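Local coordinates for ADP-ribosylating toxin CARDS (Mycoplasma pneumoniae, PDB 4TLV), which transfers the ADP-ribosyl group of NAD(+) to multiple target proteins and causes vacuolization in mammalian cells, acting as the main virulence factor of its bacterium, at residues Arg77-Ile83 / Val146-Val152; Glu20-His24 / Met180-His184. All blocks are in the same frame, centred on the assembly; numbering follows the deposited sequence.

Interaction 1. Residues Arg77-Ile83 / Val146-Val152; sequences RAYLYEI and VRSAWLV. With SO4 (sulfate ion), chain G.
Strands Arg77-Ile83 and Val146-Val152 run antiparallel in the five-stranded sheet of the mono-ADP-ribosyltransferase domain; the segment axes approach to 4.5 Å at 153°. Ala78-Val152, Leu80-Trp150 and Glu82-Ser148 are hydrogen-bonded pairs (Leu80 N to Trp150 O, 2.8 Å); Tyr79-Leu151 and Tyr81-Ala149 are non-hydrogen-bonded pairs. A classic beta bulge sets Arg147, with helix-like phi/psi of -88/-44°, and Ser148 both against Glu82, so Ile83 pairs with Val146; Arg147 N donates to Glu82 O (2.9 Å). On the face of Tyr79, Tyr81 and Ile83, small Ala149 lets the Tyr81 ring (chi1 m) lie close, CE1 to CB 3.6 Å, beneath helix 18-24. On the other face Leu80 CD2 meets Trp150 CE3 at 3.8 Å, and the flat indole reaches on to Glu82. Extended Glu82 (chi1 and chi2 t), a buried carboxylate, is matched by a cation: its OE1 forms a salt bridge with Arg147 NE at 2.8 Å, while Arg147 NH1 donates to O1 of a sulfate, probably from the crystallisation liquor, at 2.9 Å.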
loop_
_atom_site.group_PDB
_atom_site.type_symbol
_atom_site.label_atom_id
_atom_site.label_comp_id
_atom_site.label_asym_id
_atom_site.label_seq_id
_atom_site.Cartn_x
_atom_site.Cartn_y
_atom_site.Cartn_z
ATOM N N ARG A 77 -2.776 -7.233 -24.667
ATOM C CA ARG A 77 -4.040 -6.508 -24.475
ATOM C C ARG A 77 -4.983 -7.253 -23.527
ATOM O O ARG A 77 -4.979 -8.476 -23.475
ATOM C CB ARG A 77 -4.776 -6.324 -25.805
ATOM C CG ARG A 77 -4.203 -5.268 -26.731
ATOM C CD ARG A 77 -5.141 -5.027 -27.924
ATOM N NE ARG A 77 -4.681 -3.914 -28.754
ATOM C CZ ARG A 77 -4.541 -3.966 -30.079
ATOM N NH1 ARG A 77 -4.835 -5.079 -30.743
ATOM N NH2 ARG A 77 -4.108 -2.899 -30.743
ATOM N N ALA A 78 -5.802 -6.503 -22.795
ATOM C CA ALA A 78 -6.736 -7.084 -21.823
ATOM C C ALA A 78 -7.772 -6.019 -21.518
ATOM O O ALA A 78 -7.795 -4.980 -22.182
ATOM C CB ALA A 78 -5.993 -7.487 -20.538
ATOM N N TYR A 79 -8.641 -6.273 -20.538
ATOM C CA TYR A 79 -9.652 -5.294 -20.163
ATOM C C TYR A 79 -9.608 -4.999 -18.685
ATOM O O TYR A 79 -9.441 -5.903 -17.879
ATOM C CB TYR A 79 -11.043 -5.778 -20.544
ATOM C CG TYR A 79 -11.164 -5.933 -22.032
ATOM C CD1 TYR A 79 -11.506 -4.852 -22.826
ATOM C CD2 TYR A 79 -10.875 -7.144 -22.644
ATOM C CE1 TYR A 79 -11.594 -4.974 -24.194
ATOM C CE2 TYR A 79 -10.949 -7.278 -24.014
ATOM C CZ TYR A 79 -11.314 -6.188 -24.783
ATOM O OH TYR A 79 -11.401 -6.316 -26.152
ATOM N N LEU A 80 -9.740 -3.725 -18.346
ATOM C CA LEU A 80 -9.866 -3.316 -16.953
ATOM C C LEU A 80 -11.344 -3.197 -16.663
ATOM O O LEU A 80 -12.051 -2.455 -17.344
ATOM C CB LEU A 80 -9.207 -1.964 -16.739
ATOM C CG LEU A 80 -9.442 -1.284 -15.384
ATOM C CD1 LEU A 80 -8.704 -2.048 -14.284
ATOM C CD2 LEU A 80 -8.960 0.144 -15.456
ATOM N N TYR A 81 -11.813 -3.934 -15.661
ATOM C CA TYR A 81 -13.211 -3.867 -15.263
ATOM C C TYR A 81 -13.406 -3.126 -13.952
ATOM O O TYR A 81 -12.669 -3.351 -12.986
ATOM C CB TYR A 81 -13.770 -5.271 -15.112
ATOM C CG TYR A 81 -13.844 -5.979 -16.426
ATOM C CD1 TYR A 81 -14.892 -5.724 -17.306
ATOM C CD2 TYR A 81 -12.866 -6.884 -16.811
ATOM C CE1 TYR A 81 -14.967 -6.367 -18.521
ATOM C CE2 TYR A 81 -12.930 -7.523 -18.038
ATOM C CZ TYR A 81 -13.986 -7.265 -18.881
ATOM O OH TYR A 81 -14.072 -7.891 -20.102
ATOM N N GLU A 82 -14.421 -2.268 -13.931
ATOM C CA GLU A 82 -14.820 -1.539 -12.737
ATOM C C GLU A 82 -16.050 -2.233 -12.162
ATOM O O GLU A 82 -17.049 -2.401 -12.860
ATOM C CB GLU A 82 -15.164 -0.102 -13.117
ATOM C CG GLU A 82 -15.715 0.726 -11.971
ATOM C CD GLU A 82 -16.087 2.133 -12.425
ATOM O OE1 GLU A 82 -17.050 2.267 -13.195
ATOM O OE2 GLU A 82 -15.405 3.083 -12.020
ATOM N N ILE A 83 -15.976 -2.636 -10.891
ATOM C CA ILE A 83 -16.941 -3.552 -10.300
ATOM C C ILE A 83 -17.470 -2.972 -8.988
ATOM O O ILE A 83 -16.686 -2.681 -8.084
ATOM C CB ILE A 83 -16.257 -4.913 -9.983
ATOM C CG1 ILE A 83 -15.585 -5.506 -11.233
ATOM C CG2 ILE A 83 -17.233 -5.891 -9.329
ATOM C CD1 ILE A 83 -14.556 -6.614 -10.926
ATOM N N VAL A 146 -20.881 -5.377 -12.515
ATOM C CA VAL A 146 -19.818 -4.866 -13.386
ATOM C C VAL A 146 -20.311 -3.631 -14.135
ATOM O O VAL A 146 -21.226 -3.717 -14.968
ATOM C CB VAL A 146 -19.327 -5.943 -14.383
ATOM C CG1 VAL A 146 -18.153 -5.417 -15.220
ATOM C CG2 VAL A 146 -18.906 -7.210 -13.639
ATOM N N ARG A 147 -19.750 -2.473 -13.810
ATOM C CA ARG A 147 -20.274 -1.236 -14.372
ATOM C C ARG A 147 -19.649 -0.873 -15.708
ATOM O O ARG A 147 -20.358 -0.464 -16.628
ATOM C CB ARG A 147 -20.127 -0.055 -13.406
ATOM C CG ARG A 147 -20.744 1.253 -13.961
ATOM C CD ARG A 147 -20.927 2.333 -12.891
ATOM N NE ARG A 147 -19.680 3.064 -12.634
ATOM C CZ ARG A 147 -19.621 4.208 -11.966
ATOM N NH1 ARG A 147 -20.738 4.758 -11.485
ATOM N NH2 ARG A 147 -18.457 4.809 -11.782
ATOM N N SER A 148 -18.325 -1.006 -15.806
ATOM C CA SER A 148 -17.592 -0.464 -16.960
ATOM C C SER A 148 -16.395 -1.328 -17.323
ATOM O O SER A 148 -15.942 -2.149 -16.523
ATOM C CB SER A 148 -17.079 0.950 -16.649
ATOM O OG SER A 148 -18.107 1.764 -16.108
ATOM N N ALA A 149 -15.866 -1.115 -18.525
ATOM C CA ALA A 149 -14.609 -1.731 -18.939
ATOM C C ALA A 149 -13.815 -0.766 -19.815
ATOM O O ALA A 149 -14.407 0.076 -20.492
ATOM C CB ALA A 149 -14.872 -3.009 -19.687
ATOM N N TRP A 150 -12.482 -0.878 -19.770
ATOM C CA TRP A 150 -11.583 -0.155 -20.675
ATOM C C TRP A 150 -10.609 -1.148 -21.279
ATOM O O TRP A 150 -10.125 -2.044 -20.590
ATOM C CB TRP A 150 -10.726 0.876 -19.934
ATOM C CG TRP A 150 -11.458 1.974 -19.288
ATOM C CD1 TRP A 150 -11.632 3.238 -19.769
ATOM C CD2 TRP A 150 -12.121 1.929 -18.025
ATOM N NE1 TRP A 150 -12.361 3.987 -18.878
ATOM C CE2 TRP A 150 -12.673 3.203 -17.797
ATOM C CE3 TRP A 150 -12.287 0.934 -17.053
ATOM C CZ2 TRP A 150 -13.389 3.511 -16.643
ATOM C CZ3 TRP A 150 -13.002 1.239 -15.913
ATOM C CH2 TRP A 150 -13.544 2.517 -15.717
ATOM N N LEU A 151 -10.298 -0.984 -22.560
ATOM C CA LEU A 151 -9.222 -1.751 -23.174
ATOM C C LEU A 151 -7.898 -1.275 -22.588
ATOM O O LEU A 151 -7.653 -0.073 -22.505
ATOM C CB LEU A 151 -9.221 -1.542 -24.694
ATOM C CG LEU A 151 -8.042 -2.168 -25.434
ATOM C CD1 LEU A 151 -8.055 -3.689 -25.314
ATOM C CD2 LEU A 151 -8.045 -1.736 -26.898
ATOM N N VAL A 152 -7.049 -2.198 -22.152
ATOM C CA VAL A 152 -5.733 -1.787 -21.661
ATOM C C VAL A 152 -4.676 -2.515 -22.456
ATOM O O VAL A 152 -4.914 -3.609 -22.958
ATOM C CB VAL A 152 -5.534 -2.070 -20.161
ATOM C CG1 VAL A 152 -6.625 -1.385 -19.348
ATOM C CG2 VAL A 152 -5.532 -3.563 -19.896
HETATM S S SO4 G . -19.510 7.242 -8.831
HETATM O O1 SO4 G . -20.780 6.743 -9.350
HETATM O O2 SO4 G . -19.578 8.689 -8.560
HETATM O O3 SO4 G . -19.217 6.551 -7.579
HETATM O O4 SO4 G . -18.448 6.992 -9.826
#

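Interaction 2. Residues Glu20-His24 / Met180-His184; sequences EIFEH and MHNPH
An Asx turn ends this contact's strand and meets a helix through one aromatic side chain. Residues Glu20-His24 form the last part of helix 18-24 in the mono-ADP-ribosyltransferase domain; Met180 and His181 are extended, and the chain turns at Asn182-Pro183-His184. The CA atoms of Phe22 and Asn182 are 5.7 Å apart. Phe22, with chi1 near -77° (m) and chi2 near 4°, is buried between the helix and the sheet, where it also touches Val146 and Ala149; a flat aromatic side chain suits this space because it offers one face to Asn182 and its edge to Met180. Asn182 CB lies 3.5 Å from the Phe22 ring centroid and only 6° off the ring normal, a CH-pi contact, while Met180 O approaches the ring edge, 3.5 Å from Phe22 CZ. Pro183, whose ring closes on its own nitrogen and restricts phi, sets CD 4.2 Å from Phe22 CD2. The trans chi1 of Asn182 places its ND2 for a hydrogen bond to Val146 O and a weak one, 3.4 Å, to Phe22 O. His184 (chi1 m) packs CD2 3.3 Å from that same Phe22 O. The turn itself closes where Asn182 OD1 accepts from His184 N at 2.9 Å.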
loop_
_atom_site.group_PDB
_atom_site.type_symbol
_atom_site.label_atom_id
_atom_site.label_comp_id
_atom_site.label_asym_id
_atom_site.label_seq_id
_atom_site.Cartn_x
_atom_site.Cartn_y
_atom_site.Cartn_z
ATOM N N GLU A 20 -18.396 -11.095 -22.939
ATOM C CA GLU A 20 -18.588 -12.214 -22.016
ATOM C C GLU A 20 -18.855 -11.763 -20.569
ATOM O O GLU A 20 -19.806 -12.211 -19.930
ATOM C CB GLU A 20 -17.372 -13.130 -22.031
ATOM C CG GLU A 20 -17.569 -14.389 -21.200
ATOM C CD GLU A 20 -16.312 -15.249 -21.134
ATOM O OE1 GLU A 20 -15.394 -15.061 -21.972
ATOM O OE2 GLU A 20 -16.248 -16.118 -20.241
ATOM N N ILE A 21 -17.993 -10.894 -20.056
ATOM C CA ILE A 21 -18.072 -10.458 -18.659
ATOM C C ILE A 21 -19.346 -9.670 -18.355
ATOM O O ILE A 21 -19.973 -9.875 -17.318
ATOM C CB ILE A 21 -16.846 -9.602 -18.276
ATOM C CG1 ILE A 21 -15.539 -10.384 -18.511
ATOM C CG2 ILE A 21 -16.966 -9.089 -16.822
ATOM C CD1 ILE A 21 -15.479 -11.735 -17.796
ATOM N N PHE A 22 -19.718 -8.755 -19.251
ATOM C CA PHE A 22 -20.916 -7.933 -19.064
ATOM C C PHE A 22 -22.160 -8.807 -18.964
ATOM O O PHE A 22 -23.147 -8.419 -18.353
ATOM C CB PHE A 22 -21.098 -6.901 -20.193
ATOM C CG PHE A 22 -20.198 -5.684 -20.081
ATOM C CD1 PHE A 22 -19.243 -5.581 -19.075
ATOM C CD2 PHE A 22 -20.309 -4.643 -20.999
ATOM C CE1 PHE A 22 -18.418 -4.444 -18.977
ATOM C CE2 PHE A 22 -19.498 -3.523 -20.925
ATOM C CZ PHE A 22 -18.545 -3.414 -19.909
ATOM N N GLU A 23 -22.094 -9.994 -19.557
ATOM C CA GLU A 23 -23.230 -10.904 -19.559
ATOM C C GLU A 23 -23.194 -11.929 -18.422
ATOM O O GLU A 23 -24.231 -12.275 -17.862
ATOM C CB GLU A 23 -23.323 -11.635 -20.902
ATOM C CG GLU A 23 -24.238 -12.848 -20.839
ATOM C CD GLU A 23 -24.874 -13.172 -22.166
ATOM O OE1 GLU A 23 -24.178 -13.073 -23.201
ATOM O OE2 GLU A 23 -26.074 -13.528 -22.171
ATOM N N HIS A 24 -22.001 -12.405 -18.081
ATOM C CA HIS A 24 -21.866 -13.517 -17.143
ATOM C C HIS A 24 -21.183 -13.210 -15.810
ATOM O O HIS A 24 -21.166 -14.070 -14.937
ATOM C CB HIS A 24 -21.114 -14.670 -17.801
ATOM C CG HIS A 24 -21.793 -15.199 -19.022
ATOM N ND1 HIS A 24 -22.940 -15.959 -18.961
ATOM C CD2 HIS A 24 -21.493 -15.071 -20.335
ATOM C CE1 HIS A 24 -23.320 -16.277 -20.187
ATOM N NE2 HIS A 24 -22.457 -15.753 -21.038
ATOM N N MET A 180 -16.351 1.683 -21.711
ATOM C CA MET A 180 -17.510 0.953 -22.199
ATOM C C MET A 180 -18.452 0.647 -21.029
ATOM O O MET A 180 -18.038 0.045 -20.038
ATOM C CB MET A 180 -17.056 -0.342 -22.864
ATOM C CG MET A 180 -16.152 -0.125 -24.075
ATOM S SD MET A 180 -15.366 -1.645 -24.634
ATOM C CE MET A 180 -13.869 -1.626 -23.645
ATOM N N HIS A 181 -19.711 1.063 -21.131
ATOM C CA HIS A 181 -20.668 0.820 -20.051
ATOM C C HIS A 181 -21.447 -0.480 -20.225
ATOM O O HIS A 181 -21.902 -0.800 -21.321
ATOM C CB HIS A 181 -21.646 1.990 -19.892
ATOM C CG HIS A 181 -22.663 1.771 -18.810
ATOM N ND1 HIS A 181 -22.353 1.862 -17.467
ATOM C CD2 HIS A 181 -23.978 1.439 -18.870
ATOM C CE1 HIS A 181 -23.436 1.611 -16.748
ATOM N NE2 HIS A 181 -24.436 1.353 -17.574
ATOM N N ASN A 182 -21.614 -1.221 -19.131
ATOM C CA ASN A 182 -22.354 -2.467 -19.147
ATOM C C ASN A 182 -23.860 -2.221 -19.039
ATOM O O ASN A 182 -24.343 -1.734 -18.007
ATOM C CB ASN A 182 -21.907 -3.340 -17.981
ATOM C CG ASN A 182 -22.637 -4.654 -17.931
ATOM O OD1 ASN A 182 -23.375 -5.004 -18.851
ATOM N ND2 ASN A 182 -22.429 -5.406 -16.852
ATOM N N PRO A 183 -24.616 -2.555 -20.098
ATOM C CA PRO A 183 -26.060 -2.274 -20.025
ATOM C C PRO A 183 -26.764 -3.122 -18.957
ATOM O O PRO A 183 -27.862 -2.768 -18.534
ATOM C CB PRO A 183 -26.565 -2.650 -21.426
ATOM C CG PRO A 183 -25.527 -3.610 -21.962
ATOM C CD PRO A 183 -24.221 -3.141 -21.393
ATOM N N HIS A 184 -26.150 -4.229 -18.542
ATOM C CA HIS A 184 -26.706 -5.072 -17.490
ATOM C C HIS A 184 -26.319 -4.621 -16.080
ATOM O O HIS A 184 -26.710 -5.251 -15.096
ATOM C CB HIS A 184 -26.271 -6.525 -17.681
ATOM C CG HIS A 184 -26.653 -7.103 -19.010
ATOM N ND1 HIS A 184 -27.964 -7.309 -19.383
ATOM C CD2 HIS A 184 -25.894 -7.532 -20.049
ATOM C CE1 HIS A 184 -27.997 -7.831 -20.597
ATOM N NE2 HIS A 184 -26.755 -7.978 -21.023
#

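Overall arrangement
From the N terminus, the chain passes strand 9-14 and helix 18-24, then reaches strand 76-84. Interaction 1 closes a loop of 62 residues when strand 146-156 returns beside it. The next strand, 168-181, lies against the other edge of 146-156, and at its end interaction 2 brings the chain back to helix 18-24. Interaction 1 is therefore nested inside the longer loop of interaction 2, their centres about 10 Å apart. The two meet directly: Ala149 O lies 2.8 Å from Met180 N, a probable hydrogen bond, and Tyr81 OH, hydrogen-bonded to Arg16 O, packs 3.3 Å from Ile21 CG1. Together they join three consecutive sheet strands to the helix packed on one face.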